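Local coordinates for rhamnogalacturonan endolyase YesW (Bacillus subtilis, PDB 2ZUX), which cleaves rhamnogalacturonan of plant cell-wall pectin by endo-type elimination and needs calcium or manganese for activity, at residues Y56-G61 with S65-R70; R286-K291 with L360-A365; L467-I472 with A491-G496; R537-M542 with P576-Y581. All coordinates share one frame; numbering follows the deposited sequence.

Contact 1 (Y56-G61 with S65-R70); sequences YVDKNG and STYTVR
Tyr67 reaches across to Asp58 with its phenol and closes the contact by one short hydrogen bond, OH donating to Asp58 OD2 over 2.7 Å. The oxygen receives it on its anti side, the donor 23° out of the carboxylate plane, while OD2 in turn sits in the plane of the tyrosine ring at its edge. Ring and carboxylate are almost perpendicular, their planes 81° apart. The same hydroxyl packs directly on the glycine backbone, Tyr67 OH lying 3.5 Å from Gly61 CA. Ser65 OG approaches the same glycine, 3.9 Å from Gly61 C, but accepts a hydrogen bond from the backbone N of Ser62.

The acceptor is held from several directions. Asp58 directs its carboxylate toward the tyrosine because CG lies opposite the backbone N (chi1 179°). OD2 also forms a salt bridge with Arg41. OD1 accepts from Asn60 N at 3.1 Å, from above the carboxylate plane, which makes an Asx turn within the type I turn from Asp58 to Gly61. Farther out, Ile21, Val23 and Val86 pack on the Tyr67 side chain.

Strands 55-58 and 66-73 are not neighbours in their sheet, so the phenol spans the interior between them, reaching back to the end of strand 55-58, where the turn begins. The strand order resembles the fibronectin type III sandwich, consistent with an E-set domain in which the Tyr67-Asp58 bond links two non-adjacent strands.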
# COMPACT_ATOMS: atom_id res chain seq x y z
N TYR A 56 8.53 6.92 24.36
CA TYR A 56 8.79 7.47 25.68
C TYR A 56 7.51 8.10 26.20
O TYR A 56 6.81 8.78 25.45
CB TYR A 56 9.89 8.53 25.57
CG TYR A 56 10.41 9.01 26.90
CD1 TYR A 56 11.48 8.37 27.53
CD2 TYR A 56 9.85 10.12 27.53
CE1 TYR A 56 11.96 8.81 28.76
CE2 TYR A 56 10.32 10.57 28.76
CZ TYR A 56 11.37 9.91 29.36
OH TYR A 56 11.85 10.35 30.57
N VAL A 57 7.21 7.88 27.47
CA VAL A 57 6.04 8.52 28.08
C VAL A 57 6.51 9.62 29.04
O VAL A 57 7.20 9.33 30.03
CB VAL A 57 5.11 7.50 28.78
CG1 VAL A 57 3.94 8.21 29.47
CG2 VAL A 57 4.58 6.49 27.78
N ASP A 58 6.18 10.86 28.72
CA ASP A 58 6.49 12.01 29.57
C ASP A 58 5.29 12.34 30.45
O ASP A 58 4.31 12.94 30.01
CB ASP A 58 6.89 13.23 28.71
CG ASP A 58 7.21 14.47 29.55
OD1 ASP A 58 7.44 14.36 30.78
OD2 ASP A 58 7.24 15.57 28.96
N LYS A 59 5.39 11.93 31.72
CA LYS A 59 4.32 12.13 32.69
C LYS A 59 4.10 13.60 33.05
O LYS A 59 3.02 13.98 33.49
CB LYS A 59 4.61 11.32 33.96
CG LYS A 59 4.40 9.83 33.80
CD LYS A 59 4.92 9.06 35.01
CE LYS A 59 4.85 7.55 34.79
NZ LYS A 59 5.80 7.08 33.73
N ASN A 60 5.13 14.43 32.84
CA ASN A 60 5.09 15.84 33.22
C ASN A 60 4.72 16.80 32.09
O ASN A 60 4.58 18.01 32.33
CB ASN A 60 6.42 16.26 33.86
CG ASN A 60 6.73 15.49 35.14
OD1 ASN A 60 5.83 15.06 35.86
ND2 ASN A 60 8.02 15.32 35.42
N GLY A 61 4.58 16.28 30.88
CA GLY A 61 4.29 17.11 29.72
C GLY A 61 2.87 17.64 29.68
O GLY A 61 1.98 17.08 30.33
N SER A 65 3.33 21.70 25.38
CA SER A 65 4.74 21.29 25.28
C SER A 65 5.19 21.02 23.84
O SER A 65 4.37 20.67 22.99
CB SER A 65 4.99 20.05 26.14
OG SER A 65 4.67 20.29 27.50
N THR A 66 6.47 21.21 23.58
CA THR A 66 7.07 20.80 22.31
C THR A 66 8.25 19.88 22.59
O THR A 66 8.93 20.01 23.61
CB THR A 66 7.51 21.98 21.41
OG1 THR A 66 8.60 22.67 22.03
CG2 THR A 66 6.36 22.95 21.15
N TYR A 67 8.49 18.95 21.67
CA TYR A 67 9.51 17.93 21.86
C TYR A 67 10.51 17.89 20.73
O TYR A 67 10.20 18.20 19.58
CB TYR A 67 8.84 16.55 22.01
CG TYR A 67 8.03 16.43 23.28
CD1 TYR A 67 8.59 15.88 24.43
CD2 TYR A 67 6.72 16.89 23.34
CE1 TYR A 67 7.86 15.78 25.60
CE2 TYR A 67 5.98 16.80 24.49
CZ TYR A 67 6.55 16.24 25.63
OH TYR A 67 5.81 16.15 26.77
N THR A 68 11.74 17.51 21.08
CA THR A 68 12.78 17.16 20.12
C THR A 68 13.46 15.91 20.64
O THR A 68 13.36 15.58 21.82
CB THR A 68 13.83 18.28 19.94
OG1 THR A 68 14.37 18.65 21.22
CG2 THR A 68 13.22 19.50 19.26
N VAL A 69 14.12 15.20 19.73
CA VAL A 69 14.95 14.07 20.08
C VAL A 69 16.34 14.29 19.50
O VAL A 69 16.49 14.89 18.43
CB VAL A 69 14.32 12.73 19.60
CG1 VAL A 69 15.35 11.61 19.53
CG2 VAL A 69 13.16 12.35 20.52
N ARG A 70 17.37 13.84 20.22
CA ARG A 70 18.74 13.88 19.73
C ARG A 70 19.31 12.48 19.75
O ARG A 70 19.27 11.81 20.79
CB ARG A 70 19.60 14.82 20.58
CG ARG A 70 19.10 16.26 20.63
CD ARG A 70 20.06 17.17 21.37
NE ARG A 70 19.38 18.38 21.85
CZ ARG A 70 19.85 19.19 22.80
NH1 ARG A 70 21.01 18.95 23.39
NH2 ARG A 70 19.14 20.25 23.15

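Contact 2 (R286-K291 with L360-A365); sequences RGYYAK and LGHGDA. With CA (calcium ion), chain C.
His362 meets Tyr288 and Tyr289 in an aromatic cluster; its imidazole touches both tyrosines and binds a calcium ion through NE2. The ring contacts differ. Tyr289 brings CE1 over the centre of the His362 face, 3.8 Å from His362 CD2, with the two planes inclined at 47°. Tyr288 is nearly parallel to the imidazole (6°) but slid so far along that the rings barely overlap, its CD1 lying 3.9 Å from His362 ND1. Tyr288 CD1 also leans on a face of the Tyr289 ring, toward its rim.

Metal bonds come next. His362 NE2 binds the calcium at 2.2 Å and Asp364 OD1 at 2.1 Å; two waters, His326 and Glu385 complete the shell. With CG opposite its backbone N (chi1 166°), His362 turns its ring toward the tyrosines and the metal.

Hydrogen bonds form the second shell. One metal-bound water sits 2.6 Å from Tyr289 OH, in the plane of that ring; the other donates to Asp364 OD2, also over 2.6 Å. Tyr288 OH is bonded to ND1 of the ligand His326, and His362 ND1 donates to Gly324 O.

That last bond implies a proton on ND1 and leaves the NE2 lone pair for the metal; the two bonds together fix the rotation of the ring, with the tyrosines packed beside it. Two histidine ligands and bonds short for calcium might also suit manganese, although which site the activating ion occupies is not settled by this geometry.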
# COMPACT_ATOMS: atom_id res chain seq x y z
N ARG A 286 -2.23 -4.98 -17.35
CA ARG A 286 -3.57 -4.95 -17.93
C ARG A 286 -4.01 -6.37 -18.15
O ARG A 286 -3.27 -7.17 -18.72
CB ARG A 286 -3.57 -4.18 -19.25
CG ARG A 286 -4.95 -3.90 -19.83
CD ARG A 286 -4.87 -2.97 -21.03
NE ARG A 286 -6.15 -2.32 -21.26
CZ ARG A 286 -6.30 -1.14 -21.86
NH1 ARG A 286 -5.24 -0.49 -22.34
NH2 ARG A 286 -7.51 -0.61 -21.97
N GLY A 287 -5.22 -6.68 -17.69
CA GLY A 287 -5.77 -8.02 -17.81
C GLY A 287 -5.36 -8.95 -16.69
O GLY A 287 -4.28 -8.82 -16.10
N TYR A 288 -6.23 -9.90 -16.39
CA TYR A 288 -5.85 -11.06 -15.60
C TYR A 288 -6.73 -12.27 -15.75
O TYR A 288 -6.25 -13.39 -15.58
CB TYR A 288 -5.59 -10.75 -14.12
CG TYR A 288 -6.49 -9.76 -13.43
CD1 TYR A 288 -7.79 -10.09 -13.05
CD2 TYR A 288 -6.01 -8.50 -13.09
CE1 TYR A 288 -8.60 -9.17 -12.38
CE2 TYR A 288 -6.80 -7.58 -12.42
CZ TYR A 288 -8.09 -7.92 -12.07
OH TYR A 288 -8.87 -7.00 -11.41
N TYR A 289 -8.00 -12.09 -16.11
CA TYR A 289 -8.88 -13.25 -16.26
C TYR A 289 -8.50 -14.13 -17.44
O TYR A 289 -8.68 -15.36 -17.38
CB TYR A 289 -10.32 -12.81 -16.43
CG TYR A 289 -10.90 -12.14 -15.22
CD1 TYR A 289 -11.26 -12.88 -14.10
CD2 TYR A 289 -11.10 -10.75 -15.18
CE1 TYR A 289 -11.80 -12.28 -12.97
CE2 TYR A 289 -11.64 -10.14 -14.06
CZ TYR A 289 -12.00 -10.91 -12.96
OH TYR A 289 -12.54 -10.29 -11.86
N ALA A 290 -8.04 -13.51 -18.52
CA ALA A 290 -7.57 -14.24 -19.69
C ALA A 290 -6.28 -13.55 -20.13
O ALA A 290 -5.31 -13.55 -19.37
CB ALA A 290 -8.64 -14.26 -20.77
N LYS A 291 -6.25 -12.95 -21.32
CA LYS A 291 -5.05 -12.24 -21.76
C LYS A 291 -4.52 -11.30 -20.68
O LYS A 291 -5.29 -10.55 -20.06
CB LYS A 291 -5.32 -11.45 -23.04
CG LYS A 291 -4.09 -10.71 -23.56
CD LYS A 291 -4.36 -9.96 -24.86
CE LYS A 291 -3.14 -9.17 -25.29
NZ LYS A 291 -3.33 -8.57 -26.64
N LEU A 360 -3.58 -22.17 -10.59
CA LEU A 360 -4.75 -22.12 -9.70
C LEU A 360 -5.69 -20.97 -10.02
O LEU A 360 -6.80 -20.90 -9.49
CB LEU A 360 -4.31 -22.11 -8.23
CG LEU A 360 -3.61 -23.40 -7.79
CD1 LEU A 360 -2.93 -23.19 -6.45
CD2 LEU A 360 -4.57 -24.60 -7.75
N GLY A 361 -5.25 -20.06 -10.89
CA GLY A 361 -6.12 -19.02 -11.40
C GLY A 361 -6.34 -17.85 -10.47
O GLY A 361 -5.72 -17.74 -9.40
N HIS A 362 -7.28 -17.00 -10.88
CA HIS A 362 -7.57 -15.72 -10.25
C HIS A 362 -8.05 -15.84 -8.81
O HIS A 362 -8.82 -16.74 -8.48
CB HIS A 362 -8.65 -15.02 -11.09
CG HIS A 362 -9.29 -13.87 -10.39
ND1 HIS A 362 -8.68 -12.64 -10.28
CD2 HIS A 362 -10.49 -13.75 -9.76
CE1 HIS A 362 -9.46 -11.82 -9.60
NE2 HIS A 362 -10.57 -12.47 -9.28
N GLY A 363 -7.62 -14.89 -7.98
CA GLY A 363 -8.18 -14.74 -6.65
C GLY A 363 -8.23 -13.30 -6.17
O GLY A 363 -7.82 -12.38 -6.89
N ASP A 364 -8.70 -13.12 -4.94
CA ASP A 364 -9.04 -11.79 -4.44
C ASP A 364 -8.15 -11.26 -3.34
O ASP A 364 -8.23 -10.08 -3.00
CB ASP A 364 -10.49 -11.75 -3.96
CG ASP A 364 -11.48 -11.54 -5.08
OD1 ASP A 364 -11.22 -12.04 -6.19
OD2 ASP A 364 -12.53 -10.90 -4.83
N ALA A 365 -7.31 -12.12 -2.77
CA ALA A 365 -6.39 -11.69 -1.71
C ALA A 365 -5.07 -12.41 -1.87
O ALA A 365 -5.02 -13.52 -2.43
CB ALA A 365 -7.00 -11.97 -0.33
CA CA C . -12.22 -11.77 -8.06
O HOH W 1 -13.49 -11.65 -9.82
O HOH W 2 -13.92 -11.04 -7.01

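Contact 3 (L467-I472 with A491-G496); sequences LDSNRI and AAANNG. With RAM (alpha-L-rhamnopyranose), chain N; RAM (alpha-L-rhamnopyranose), chain M.
Ala493 points its methyl group at the backbone of Ser469, CB lying 3.6 Å from Ser469 CA, so the alanine rests against the tip of a hairpin. Ser469 directs its own hydroxyl elsewhere, with OG 4.4 Å from the same methyl. Beside it Asn470 aims its side chain at the other end of the opposing segment: CG stands between the backbone N and the carbonyl carbon (chi1 69°), which brings the amide alongside the carbonyl of Ala491. Asn470 CB is itself 3.5 Å from Ala491 O. The amide ND2 donates to Ala488 O.

The tip keeps its shape through paired bonds, Asp468 N to Arg471 O at 3.1 Å and Arg471 N to Asp468 O at 2.9 Å, and Ser469 O receives Trp517 NE1. Beyond Ala493 the chain turns into the sugar site. Gly496 N lies 3.0 Å from ring oxygen O5 of one rhamnose, and O1 of a second rhamnose gives a weak bond to Asn495 O. Asn115 and Asp135 share the first of these pockets.

This is a beta hairpin with a two-residue loop (type II' turn), packed in the beta-propeller against the segment that carries Asn494, Asn495 and Gly496 of the rhamnose-binding site.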
# COMPACT_ATOMS: atom_id res chain seq x y z
N LEU A 467 -7.12 -5.40 11.26
CA LEU A 467 -7.86 -4.18 10.96
C LEU A 467 -8.95 -4.49 9.95
O LEU A 467 -8.74 -5.22 8.98
CB LEU A 467 -6.92 -3.08 10.45
CG LEU A 467 -7.56 -1.74 10.08
CD1 LEU A 467 -6.56 -0.63 10.30
CD2 LEU A 467 -8.07 -1.70 8.63
N ASP A 468 -10.14 -3.93 10.19
CA ASP A 468 -11.27 -4.07 9.27
C ASP A 468 -12.21 -2.92 9.58
O ASP A 468 -12.38 -2.55 10.76
CB ASP A 468 -11.97 -5.41 9.52
CG ASP A 468 -12.91 -5.81 8.39
OD1 ASP A 468 -12.81 -5.30 7.27
OD2 ASP A 468 -13.75 -6.71 8.64
N SER A 469 -12.82 -2.34 8.54
CA SER A 469 -13.72 -1.21 8.75
C SER A 469 -13.00 -0.14 9.58
O SER A 469 -11.84 0.17 9.30
CB SER A 469 -15.02 -1.69 9.40
OG SER A 469 -15.98 -0.65 9.44
N ASN A 470 -13.66 0.42 10.60
CA ASN A 470 -13.02 1.40 11.47
C ASN A 470 -12.55 0.78 12.79
O ASN A 470 -12.56 1.44 13.83
CB ASN A 470 -13.96 2.59 11.73
CG ASN A 470 -15.15 2.23 12.59
OD1 ASN A 470 -15.60 1.09 12.62
ND2 ASN A 470 -15.69 3.23 13.30
N ARG A 471 -12.11 -0.47 12.72
CA ARG A 471 -11.75 -1.23 13.92
C ARG A 471 -10.36 -1.83 13.85
O ARG A 471 -9.92 -2.30 12.78
CB ARG A 471 -12.77 -2.35 14.16
CG ARG A 471 -14.17 -1.86 14.51
CD ARG A 471 -15.17 -3.00 14.64
NE ARG A 471 -15.24 -3.86 13.46
CZ ARG A 471 -16.06 -3.69 12.43
NH1 ARG A 471 -16.92 -2.68 12.39
NH2 ARG A 471 -16.02 -4.55 11.41
N ILE A 472 -9.67 -1.85 14.99
CA ILE A 472 -8.48 -2.67 15.18
C ILE A 472 -8.82 -3.69 16.26
O ILE A 472 -9.29 -3.32 17.35
CB ILE A 472 -7.25 -1.83 15.59
CG1 ILE A 472 -6.91 -0.82 14.48
CG2 ILE A 472 -6.05 -2.75 15.89
CD1 ILE A 472 -5.78 0.12 14.81
N ALA A 491 -15.01 7.92 12.27
CA ALA A 491 -14.18 7.56 11.12
C ALA A 491 -14.87 6.45 10.34
O ALA A 491 -15.59 5.63 10.91
CB ALA A 491 -12.80 7.12 11.58
N ALA A 492 -14.64 6.44 9.03
CA ALA A 492 -15.26 5.45 8.17
C ALA A 492 -14.23 4.83 7.25
O ALA A 492 -13.27 5.48 6.84
CB ALA A 492 -16.37 6.09 7.34
N ALA A 493 -14.45 3.56 6.95
CA ALA A 493 -13.67 2.85 5.95
C ALA A 493 -14.30 3.05 4.58
O ALA A 493 -15.37 3.66 4.44
CB ALA A 493 -13.59 1.38 6.32
N ASN A 494 -13.63 2.51 3.56
CA ASN A 494 -14.00 2.76 2.16
C ASN A 494 -14.30 1.46 1.42
O ASN A 494 -14.03 0.36 1.91
CB ASN A 494 -12.86 3.48 1.40
CG ASN A 494 -12.28 4.67 2.14
OD1 ASN A 494 -11.08 4.93 2.06
ND2 ASN A 494 -13.13 5.40 2.84
N ASN A 495 -14.81 1.61 0.20
CA ASN A 495 -14.92 0.52 -0.76
C ASN A 495 -15.92 -0.56 -0.38
O ASN A 495 -15.70 -1.74 -0.60
CB ASN A 495 -13.53 -0.06 -1.11
CG ASN A 495 -12.59 0.99 -1.67
OD1 ASN A 495 -11.41 1.08 -1.28
ND2 ASN A 495 -13.09 1.78 -2.60
N GLY A 496 -17.05 -0.12 0.18
CA GLY A 496 -18.17 -1.01 0.41
C GLY A 496 -17.78 -2.18 1.28
O GLY A 496 -17.21 -2.01 2.35
C1 RAM N . -18.98 2.04 -2.39
C2 RAM N . -17.85 2.78 -3.14
C3 RAM N . -17.19 3.89 -2.32
C4 RAM N . -16.93 3.40 -0.90
C5 RAM N . -18.28 3.06 -0.28
C6 RAM N . -18.14 2.65 1.18
O1 RAM N . -20.23 2.61 -2.72
O2 RAM N . -16.89 1.83 -3.56
O3 RAM N . -15.99 4.31 -2.94
O4 RAM N . -16.19 4.32 -0.11
O5 RAM N . -18.85 1.96 -0.98
C1 RAM M . -15.82 -2.24 -4.82
C2 RAM M . -15.85 -3.71 -4.39
C3 RAM M . -16.70 -3.89 -3.12
C4 RAM M . -18.09 -3.27 -3.29
C5 RAM M . -17.95 -1.81 -3.74
C6 RAM M . -19.32 -1.22 -4.04
O1 RAM M . -15.01 -1.49 -3.93
O2 RAM M . -16.39 -4.46 -5.46
O3 RAM M . -16.82 -5.26 -2.79
O4 RAM M . -18.81 -3.38 -2.08
O5 RAM M . -17.13 -1.70 -4.90

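Contact 4 (R537-M542 with P576-Y581); sequences RLYTLM and PKPNMY
Tyr539 and Pro578 form a CH-pi contact where the loop before helix 547-553 meets the segment leading into the C-terminal strand 580-581. Pro578 CD stands over the centre of the phenol face, 3.6 Å from the Tyr539 ring centroid and 11° off the ring normal. Pro576 and Lys577 extend the contact along the ring: Lys577 CA comes 3.6 Å from Tyr539 CE2, and Pro576 O lies 3.9 Å from the same carbon. At the far end Lys577 CB and CG both approach Tyr539 OH, CG at 3.6 Å. With CG opposite its backbone N (chi1 -172°), the lysine runs past the phenol, then bends at its last torsion so that NZ reaches Gly29 O, with a weak second bond to Pro578 O.

Tyr539 OH is bonded to Glu31 O, its ring stacks with Phe27, and its backbone N donates to Gln575 OE1. Phe27, Gly29 and Glu31 belong to the N-terminal beta-sheet domain.

Across the two segments the contact is apolar and dispersive: the Pro578 CD hydrogens, slightly polarised by the neighbouring imide nitrogen, probably face the pi electrons, while the polar ends of Tyr539 and Lys577 are satisfied by carbonyls of the beta-sheet domain, tying it to the propeller domain.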
# COMPACT_ATOMS: atom_id res chain seq x y z
N ARG A 537 12.27 -1.94 19.52
CA ARG A 537 12.70 -1.00 18.52
C ARG A 537 12.93 -1.73 17.21
O ARG A 537 13.64 -2.74 17.17
CB ARG A 537 14.01 -0.35 18.97
CG ARG A 537 14.56 0.63 17.98
CD ARG A 537 15.70 1.41 18.59
NE ARG A 537 17.00 0.74 18.49
CZ ARG A 537 18.14 1.32 18.86
NH1 ARG A 537 18.13 2.54 19.37
NH2 ARG A 537 19.29 0.67 18.72
N LEU A 538 12.33 -1.23 16.13
CA LEU A 538 12.60 -1.78 14.80
C LEU A 538 12.79 -0.63 13.84
O LEU A 538 12.25 0.45 14.06
CB LEU A 538 11.46 -2.68 14.32
CG LEU A 538 11.35 -4.05 14.98
CD1 LEU A 538 10.41 -4.04 16.17
CD2 LEU A 538 10.88 -5.07 13.96
N TYR A 539 13.57 -0.85 12.79
CA TYR A 539 13.74 0.17 11.76
C TYR A 539 12.39 0.58 11.21
O TYR A 539 11.49 -0.26 11.05
CB TYR A 539 14.61 -0.35 10.62
CG TYR A 539 16.06 -0.46 11.02
CD1 TYR A 539 16.83 0.69 11.19
CD2 TYR A 539 16.67 -1.70 11.24
CE1 TYR A 539 18.15 0.61 11.57
CE2 TYR A 539 18.00 -1.78 11.62
CZ TYR A 539 18.74 -0.63 11.78
OH TYR A 539 20.06 -0.70 12.16
N THR A 540 12.23 1.87 10.91
CA THR A 540 10.99 2.33 10.31
C THR A 540 10.63 1.43 9.13
O THR A 540 11.49 1.06 8.32
CB THR A 540 11.04 3.82 9.91
OG1 THR A 540 9.77 4.18 9.34
CG2 THR A 540 12.14 4.11 8.89
N LEU A 541 9.36 1.04 9.06
CA LEU A 541 8.96 0.04 8.07
C LEU A 541 9.09 0.56 6.64
O LEU A 541 9.24 -0.23 5.71
CB LEU A 541 7.55 -0.47 8.37
CG LEU A 541 7.31 -1.00 9.79
CD1 LEU A 541 5.89 -1.55 9.91
CD2 LEU A 541 8.36 -2.06 10.18
N MET A 542 9.07 1.88 6.48
CA MET A 542 9.24 2.49 5.17
C MET A 542 10.67 2.36 4.65
O MET A 542 10.94 2.71 3.50
CB MET A 542 8.80 3.96 5.22
CG MET A 542 7.31 4.12 5.50
SD MET A 542 6.20 3.30 4.34
CE MET A 542 5.91 4.66 3.20
N PRO A 576 18.77 -7.24 10.51
CA PRO A 576 19.93 -6.50 10.05
C PRO A 576 19.53 -5.10 9.57
O PRO A 576 18.37 -4.87 9.22
CB PRO A 576 20.44 -7.33 8.88
CG PRO A 576 19.24 -8.03 8.37
CD PRO A 576 18.41 -8.33 9.58
N LYS A 577 20.50 -4.20 9.58
CA LYS A 577 20.34 -2.85 9.05
C LYS A 577 19.99 -2.93 7.56
O LYS A 577 20.59 -3.71 6.82
CB LYS A 577 21.65 -2.07 9.25
CG LYS A 577 21.58 -0.60 8.91
CD LYS A 577 22.97 0.04 8.99
CE LYS A 577 23.01 1.39 8.29
NZ LYS A 577 22.56 1.32 6.86
N PRO A 578 18.99 -2.14 7.12
CA PRO A 578 18.66 -2.05 5.70
C PRO A 578 19.88 -1.68 4.86
O PRO A 578 20.68 -0.82 5.26
CB PRO A 578 17.62 -0.93 5.64
CG PRO A 578 17.03 -0.89 6.99
CD PRO A 578 18.10 -1.30 7.94
N ASN A 579 20.04 -2.35 3.72
CA ASN A 579 21.10 -2.03 2.77
C ASN A 579 20.58 -0.97 1.81
O ASN A 579 19.97 -1.28 0.78
CB ASN A 579 21.55 -3.28 2.01
CG ASN A 579 22.82 -3.05 1.20
OD1 ASN A 579 23.50 -2.03 1.36
ND2 ASN A 579 23.15 -4.00 0.33
N MET A 580 20.80 0.29 2.17
CA MET A 580 20.17 1.40 1.46
C MET A 580 21.06 2.62 1.36
O MET A 580 22.02 2.78 2.12
CB MET A 580 18.85 1.79 2.16
CG MET A 580 19.00 2.14 3.64
SD MET A 580 17.50 2.85 4.35
CE MET A 580 17.66 4.55 3.84
N TYR A 581 20.74 3.48 0.40
CA TYR A 581 21.26 4.84 0.37
C TYR A 581 20.09 5.77 0.11
O TYR A 581 19.03 5.33 -0.35
CB TYR A 581 22.33 5.00 -0.73
CG TYR A 581 21.80 4.89 -2.14
CD1 TYR A 581 21.38 6.02 -2.84
CD2 TYR A 581 21.73 3.65 -2.78
CE1 TYR A 581 20.89 5.92 -4.13
CE2 TYR A 581 21.25 3.54 -4.08
CZ TYR A 581 20.84 4.68 -4.75
OH TYR A 581 20.36 4.58 -6.03

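The four contacts follow one another along the chain without overlap. Contacts 2 and 3 lie nearest the bound sugars: contact 3 supplies Asn494, Asn495 and Gly496 to the rhamnose pockets, while contact 2 supplies two of the four protein ligands of a calcium site, and its Tyr289 side chain is about 9 Å from a rhamnose. Their centres are 26 Å apart, their nearest atoms about 11 Å. Contacts 1 and 4 sit away from the sugars, centres 24 Å apart and nearest atoms about 9 Å; contact 1 is internal to the beta-sheet domain, and contact 4 joins that domain to the propeller. Contacts 1 and 2 are farthest separated, 50 Å between centres, on opposite sides of the chain's centre.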